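Local atomic coordinates of HmuY protein (Prevotella intermedia, PDB entry 6R2H), a protein that probably binds heme as a hemophore-like member of the HmuY family, helping the bacterium to acquire heme and, with it, iron. Residues A[6-11]-A[26-31]; A[72-77]-A[110-115]. All coordinates share one frame; numbering follows the deposited sequence.

Contact 1 of 2, residues A[6-11]-A[26-31]; sequences KHFETL and GKFEQQ
Phe8 and Phe28 meet in an offset edge-to-face stack, the edge of Phe8 turned toward the face of Phe28. The evidence is a centroid separation of 5.3 Å with the ring planes inclined at 73°. Phe28 can be followed outward from its backbone. Its CB already touches Phe8, lying 3.8 Å from CE2. Its CG sits in the plane of the Phe8 ring, just beyond the edge of that ring. One bond further, Phe28 CD1 makes the closest carbon contact of the pair, 3.5 Å from Phe8 CE2. At CE1 the partner changes to Thr10, whose CB is 4.0 Å away. The tip, Phe28 CZ, ends 3.2 Å from Thr10 OG1, an approach oblique to the ring. The ring stands here because Phe28 CG lies between its own backbone N and carbonyl carbon (chi1 82°), which lifts it off its strand toward 6-11, whereas Phe8 reaches out with CG opposite the backbone N (chi1 176°). Thr10 OG1 also makes a weak bond to Leu11 O, 3.4 Å away. At the other end of the contact, Gly26 O stands 4.0 Å from Phe8 CD2, near the plane of the Phe8 ring and at its edge. No hydrogen bond links the two segments: strand 6-11 pairs with strand 181-190, and strand 28-32 with strand 17-21, whose Ile19 touches Phe8, Thr10 and Phe28 alike. Phe8 also meets the ring of Phe185. This is side-chain packing between the edge strands of two antiparallel sheets. Its chemistry is that of an aromatic CH edge against a pi face, bordered by one hydroxyl and one carbonyl oxygen, so cohesion between these segments rests on dispersion and weak electrostatics.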
loop_
_atom_site.group_PDB
_atom_site.type_symbol
_atom_site.label_atom_id
_atom_site.label_comp_id
_atom_site.label_asym_id
_atom_site.label_seq_id
_atom_site.Cartn_x
_atom_site.Cartn_y
_atom_site.Cartn_z
ATOM N N LYS A 6 -4.762 1.837 18.284
ATOM C CA LYS A 6 -5.466 0.673 17.774
ATOM C C LYS A 6 -4.470 -0.200 17.011
ATOM O O LYS A 6 -3.343 0.222 16.734
ATOM C CB LYS A 6 -6.662 1.063 16.895
ATOM C CG LYS A 6 -7.498 2.272 17.316
ATOM C CD LYS A 6 -8.766 1.955 18.086
ATOM C CE LYS A 6 -8.899 2.809 19.331
ATOM N NZ LYS A 6 -10.313 3.110 19.674
ATOM N N HIS A 7 -4.893 -1.437 16.713
ATOM C CA HIS A 7 -4.059 -2.386 16.006
ATOM C C HIS A 7 -4.793 -2.919 14.779
ATOM O O HIS A 7 -6.009 -3.084 14.793
ATOM C CB HIS A 7 -3.548 -3.471 16.955
ATOM C CG HIS A 7 -2.658 -4.471 16.287
ATOM N ND1 HIS A 7 -1.507 -4.111 15.607
ATOM C CD2 HIS A 7 -2.737 -5.816 16.193
ATOM C CE1 HIS A 7 -0.925 -5.193 15.120
ATOM N NE2 HIS A 7 -1.647 -6.252 15.479
ATOM N N PHE A 8 -4.031 -3.131 13.704
ATOM C CA PHE A 8 -4.514 -3.791 12.510
ATOM C C PHE A 8 -3.493 -4.837 12.076
ATOM O O PHE A 8 -2.287 -4.571 12.060
ATOM C CB PHE A 8 -4.711 -2.798 11.364
ATOM C CG PHE A 8 -5.112 -3.473 10.074
ATOM C CD1 PHE A 8 -4.159 -4.075 9.261
ATOM C CD2 PHE A 8 -6.441 -3.541 9.687
ATOM C CE1 PHE A 8 -4.521 -4.731 8.095
ATOM C CE2 PHE A 8 -6.800 -4.191 8.513
ATOM C CZ PHE A 8 -5.844 -4.801 7.730
ATOM N N GLU A 9 -4.001 -6.016 11.689
ATOM C CA GLU A 9 -3.155 -7.085 11.180
ATOM C C GLU A 9 -3.962 -8.036 10.307
ATOM O O GLU A 9 -5.139 -8.282 10.571
ATOM C CB GLU A 9 -2.449 -7.832 12.309
ATOM C CG GLU A 9 -3.347 -8.610 13.248
ATOM C CD GLU A 9 -2.511 -9.372 14.262
ATOM O OE1 GLU A 9 -1.645 -8.732 14.918
ATOM O OE2 GLU A 9 -2.687 -10.606 14.366
ATOM N N THR A 10 -3.298 -8.541 9.260
ATOM C CA THR A 10 -3.877 -9.511 8.346
ATOM C C THR A 10 -2.776 -10.098 7.466
ATOM O O THR A 10 -1.768 -9.443 7.206
ATOM C CB THR A 10 -4.987 -8.887 7.488
ATOM O OG1 THR A 10 -5.782 -9.961 6.979
ATOM C CG2 THR A 10 -4.471 -8.036 6.349
ATOM N N LEU A 11 -2.986 -11.338 7.020
ATOM C CA LEU A 11 -2.154 -11.926 5.984
ATOM C C LEU A 11 -2.617 -11.366 4.645
ATOM O O LEU A 11 -3.813 -11.184 4.428
ATOM C CB LEU A 11 -2.307 -13.449 6.024
ATOM C CG LEU A 11 -1.762 -14.128 7.279
ATOM C CD1 LEU A 11 -1.949 -15.636 7.220
ATOM C CD2 LEU A 11 -0.293 -13.792 7.490
ATOM N N GLY A 26 -11.578 0.117 11.864
ATOM C CA GLY A 26 -10.600 -0.953 11.953
ATOM C C GLY A 26 -10.940 -2.139 11.054
ATOM O O GLY A 26 -10.225 -3.144 11.069
ATOM N N LYS A 27 -12.024 -1.993 10.272
ATOM C CA LYS A 27 -12.511 -3.033 9.378
ATOM C C LYS A 27 -11.773 -2.933 8.045
ATOM O O LYS A 27 -11.262 -1.864 7.698
ATOM C CB LYS A 27 -14.020 -2.894 9.134
ATOM C CG LYS A 27 -14.941 -3.305 10.276
ATOM C CD LYS A 27 -16.405 -2.962 10.022
ATOM C CE LYS A 27 -17.318 -4.173 9.984
ATOM N NZ LYS A 27 -18.270 -4.121 8.845
ATOM N N PHE A 28 -11.720 -4.052 7.307
ATOM C CA PHE A 28 -11.173 -4.016 5.965
ATOM C C PHE A 28 -11.959 -4.921 5.019
ATOM O O PHE A 28 -12.694 -5.809 5.446
ATOM C CB PHE A 28 -9.669 -4.290 5.977
ATOM C CG PHE A 28 -9.275 -5.739 6.037
ATOM C CD1 PHE A 28 -9.200 -6.408 7.248
ATOM C CD2 PHE A 28 -8.951 -6.427 4.876
ATOM C CE1 PHE A 28 -8.805 -7.741 7.290
ATOM C CE2 PHE A 28 -8.551 -7.756 4.918
ATOM C CZ PHE A 28 -8.484 -8.414 6.125
ATOM N N GLU A 29 -11.793 -4.660 3.720
ATOM C CA GLU A 29 -12.396 -5.459 2.672
ATOM C C GLU A 29 -11.299 -5.830 1.676
ATOM O O GLU A 29 -10.397 -5.041 1.414
ATOM C CB GLU A 29 -13.495 -4.647 1.981
ATOM C CG GLU A 29 -14.873 -4.757 2.602
ATOM C CD GLU A 29 -15.864 -3.809 1.943
ATOM O OE1 GLU A 29 -16.347 -2.906 2.639
ATOM O OE2 GLU A 29 -16.151 -3.974 0.732
ATOM N N GLN A 30 -11.390 -7.038 1.116
ATOM C CA GLN A 30 -10.478 -7.474 0.074
ATOM C C GLN A 30 -11.147 -7.277 -1.284
ATOM O O GLN A 30 -12.345 -7.493 -1.403
ATOM C CB GLN A 30 -10.134 -8.940 0.325
ATOM C CG GLN A 30 -9.866 -9.729 -0.950
ATOM C CD GLN A 30 -9.041 -10.960 -0.685
ATOM O OE1 GLN A 30 -8.484 -11.137 0.400
ATOM N NE2 GLN A 30 -8.974 -11.827 -1.684
ATOM N N GLN A 31 -10.373 -6.889 -2.303
ATOM C CA GLN A 31 -10.911 -6.760 -3.650
ATOM C C GLN A 31 -9.787 -6.869 -4.681
ATOM O O GLN A 31 -8.682 -6.426 -4.411
ATOM C CB GLN A 31 -11.665 -5.432 -3.757
ATOM C CG GLN A 31 -12.446 -5.258 -5.047
ATOM C CD GLN A 31 -13.186 -3.942 -5.049
ATOM O OE1 GLN A 31 -12.641 -2.897 -5.400
ATOM N NE2 GLN A 31 -14.447 -3.975 -4.649
#

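Contact 2 of 2, residues A[72-77]-A[110-115]; sequences AFHITD and ADIVVD
The imidazole of His74 and the side chain of Ile112 make the main apolar contact, a CH-pi interaction. Ile112 CD1 lies 3.8 Å from the ring centroid and only 4° off the ring normal, almost exactly over the centre of one face. Ile75 CG1 occupies the opposite face at a similar height, so the ring is sandwiched between aliphatic groups. Lower on the same isoleucine, CG2 rests 3.8 Å from Asp77 OD2.

Among the polar contacts, His74 ND1 donates to Asp77 OD2 at 2.6 Å, with an N-H...O angle of 156°. The carboxylate uses its anti lone pair and lies close to the plane of the ring. Having CG opposite the backbone N (chi1 163°) swings the imidazole out from the strand toward Ile112. At its far edge Val113 O comes within 3.0 Å of His74 CE1, while NE2 is hydrogen-bonded to Tyr15 O.

Water supplies the bridge between segments: it donates to Asp77 OD2 and accepts from Val113 N at 2.8 Å.

A type II' turn from His74 to Asp77, closed by His74 N to Asp77 O and Asp77 N to His74 O, joins strands 71-74 and 77-80 and brings carboxylate and imidazole together. By its turn, this hairpin of the four-stranded sheet packs against strand 105-115, the neighbour of 124-132 in the nine-stranded sheet.

Asp77 OD2 thus serves two donors, the imidazole and the water. With ND1 and NE2 both donating, the bonding pattern suggests a protonated, positively charged His74, which the neighbouring carboxylate would probably stabilise.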
loop_
_atom_site.group_PDB
_atom_site.type_symbol
_atom_site.label_atom_id
_atom_site.label_comp_id
_atom_site.label_asym_id
_atom_site.label_seq_id
_atom_site.Cartn_x
_atom_site.Cartn_y
_atom_site.Cartn_z
ATOM N N ALA A 72 -4.969 1.605 1.595
ATOM C CA ALA A 72 -5.074 0.330 0.907
ATOM C C ALA A 72 -3.683 -0.222 0.613
ATOM O O ALA A 72 -2.736 0.537 0.412
ATOM C CB ALA A 72 -5.923 0.469 -0.339
ATOM N N PHE A 73 -3.593 -1.556 0.595
ATOM C CA PHE A 73 -2.339 -2.258 0.388
ATOM C C PHE A 73 -2.497 -3.327 -0.688
ATOM O O PHE A 73 -3.501 -4.036 -0.739
ATOM C CB PHE A 73 -1.787 -2.821 1.702
ATOM C CG PHE A 73 -1.416 -1.763 2.710
ATOM C CD1 PHE A 73 -0.156 -1.178 2.688
ATOM C CD2 PHE A 73 -2.333 -1.327 3.660
ATOM C CE1 PHE A 73 0.194 -0.200 3.612
ATOM C CE2 PHE A 73 -1.981 -0.351 4.585
ATOM C CZ PHE A 73 -0.726 0.220 4.550
ATOM N N HIS A 74 -1.487 -3.379 -1.559
ATOM C CA HIS A 74 -1.292 -4.425 -2.547
ATOM C C HIS A 74 0.132 -4.955 -2.394
ATOM O O HIS A 74 1.086 -4.294 -2.804
ATOM C CB HIS A 74 -1.536 -3.874 -3.967
ATOM C CG HIS A 74 -0.965 -4.745 -5.042
ATOM N ND1 HIS A 74 0.279 -4.520 -5.605
ATOM C CD2 HIS A 74 -1.454 -5.846 -5.653
ATOM C CE1 HIS A 74 0.522 -5.435 -6.525
ATOM N NE2 HIS A 74 -0.526 -6.258 -6.575
ATOM N N ILE A 75 0.262 -6.152 -1.814
ATOM C CA ILE A 75 1.560 -6.676 -1.415
ATOM C C ILE A 75 2.190 -5.651 -0.467
ATOM O O ILE A 75 1.776 -5.582 0.692
ATOM C CB ILE A 75 2.430 -7.072 -2.630
ATOM C CG1 ILE A 75 1.666 -7.971 -3.612
ATOM C CG2 ILE A 75 3.742 -7.711 -2.187
ATOM C CD1 ILE A 75 1.140 -9.247 -3.009
ATOM N N THR A 76 3.114 -4.816 -0.955
ATOM C CA THR A 76 3.724 -3.797 -0.106
ATOM C C THR A 76 3.439 -2.398 -0.643
ATOM O O THR A 76 3.785 -1.414 0.009
ATOM C CB THR A 76 5.218 -4.036 0.178
ATOM O OG1 THR A 76 5.955 -4.026 -1.044
ATOM C CG2 THR A 76 5.495 -5.336 0.896
ATOM N N ASP A 77 2.798 -2.314 -1.812
ATOM C CA ASP A 77 2.376 -1.032 -2.357
ATOM C C ASP A 77 1.243 -0.447 -1.515
ATOM O O ASP A 77 0.393 -1.179 -1.017
ATOM C CB ASP A 77 1.889 -1.163 -3.803
ATOM C CG ASP A 77 2.790 -2.005 -4.684
ATOM O OD1 ASP A 77 3.952 -1.621 -4.856
ATOM O OD2 ASP A 77 2.320 -3.042 -5.174
ATOM N N ALA A 110 1.249 5.251 -10.894
ATOM C CA ALA A 110 2.244 4.202 -10.740
ATOM C C ALA A 110 1.682 2.901 -11.305
ATOM O O ALA A 110 0.469 2.695 -11.312
ATOM C CB ALA A 110 2.654 4.049 -9.287
ATOM N N ASP A 111 2.580 2.040 -11.788
ATOM C CA ASP A 111 2.200 0.710 -12.237
ATOM C C ASP A 111 2.456 -0.272 -11.101
ATOM O O ASP A 111 3.445 -0.134 -10.383
ATOM C CB ASP A 111 3.013 0.284 -13.459
ATOM C CG ASP A 111 2.826 1.170 -14.680
ATOM O OD1 ASP A 111 1.787 1.842 -14.748
ATOM O OD2 ASP A 111 3.717 1.167 -15.561
ATOM N N ILE A 112 1.549 -1.242 -10.944
ATOM C CA ILE A 112 1.729 -2.327 -9.992
ATOM C C ILE A 112 1.805 -3.641 -10.767
ATOM O O ILE A 112 1.356 -3.728 -11.912
ATOM C CB ILE A 112 0.612 -2.357 -8.922
ATOM C CG1 ILE A 112 -0.776 -2.550 -9.545
ATOM C CG2 ILE A 112 0.672 -1.146 -7.986
ATOM C CD1 ILE A 112 -1.806 -3.136 -8.588
ATOM N N VAL A 113 2.363 -4.664 -10.112
ATOM C CA VAL A 113 2.407 -6.005 -10.663
ATOM C C VAL A 113 1.185 -6.782 -10.190
ATOM O O VAL A 113 1.061 -7.030 -8.994
ATOM C CB VAL A 113 3.707 -6.723 -10.251
ATOM C CG1 VAL A 113 3.762 -8.152 -10.777
ATOM C CG2 VAL A 113 4.917 -5.944 -10.735
ATOM N N VAL A 114 0.332 -7.203 -11.143
ATOM C CA VAL A 114 -0.873 -7.967 -10.828
ATOM C C VAL A 114 -0.705 -9.461 -11.110
ATOM O O VAL A 114 -1.456 -10.263 -10.561
ATOM C CB VAL A 114 -2.163 -7.415 -11.471
ATOM C CG1 VAL A 114 -2.561 -6.074 -10.879
ATOM C CG2 VAL A 114 -2.079 -7.341 -12.984
ATOM N N ASP A 115 0.248 -9.839 -11.978
ATOM C CA ASP A 115 0.401 -11.232 -12.377
ATOM C C ASP A 115 1.870 -11.529 -12.650
ATOM O O ASP A 115 2.443 -11.008 -13.611
ATOM C CB ASP A 115 -0.408 -11.573 -13.634
ATOM C CG ASP A 115 -0.494 -13.070 -13.938
ATOM O OD1 ASP A 115 0.326 -13.845 -13.384
ATOM O OD2 ASP A 115 -1.404 -13.462 -14.707
HETATM O O HOH W 1 3.549 -4.423 -7.582
#

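Contacts 1 and 2 join the same two antiparallel sheets at different places: in each, one segment belongs to the sheet of strands 28-32, 17-21, 71-74 and 77-80, the other to the nine-stranded sheet. Their centres are 16 Å apart and their nearest atoms about 6 Å, without touching. Strand 17-21 lies between 28-32 and 71-74: its Ile19 packs on contact 1 and pairs with Phe73, while Trp18 meets the ring of His74. Phe73 and Phe8 both reach Phe185. Contact 1 rests on an aromatic pair without a hydrogen bond across it; contact 2 combines a CH-pi contact with a water bridge. A glycerol about 6 Å from the Thr10 side chain is probably from crystallisation; no heme is bound.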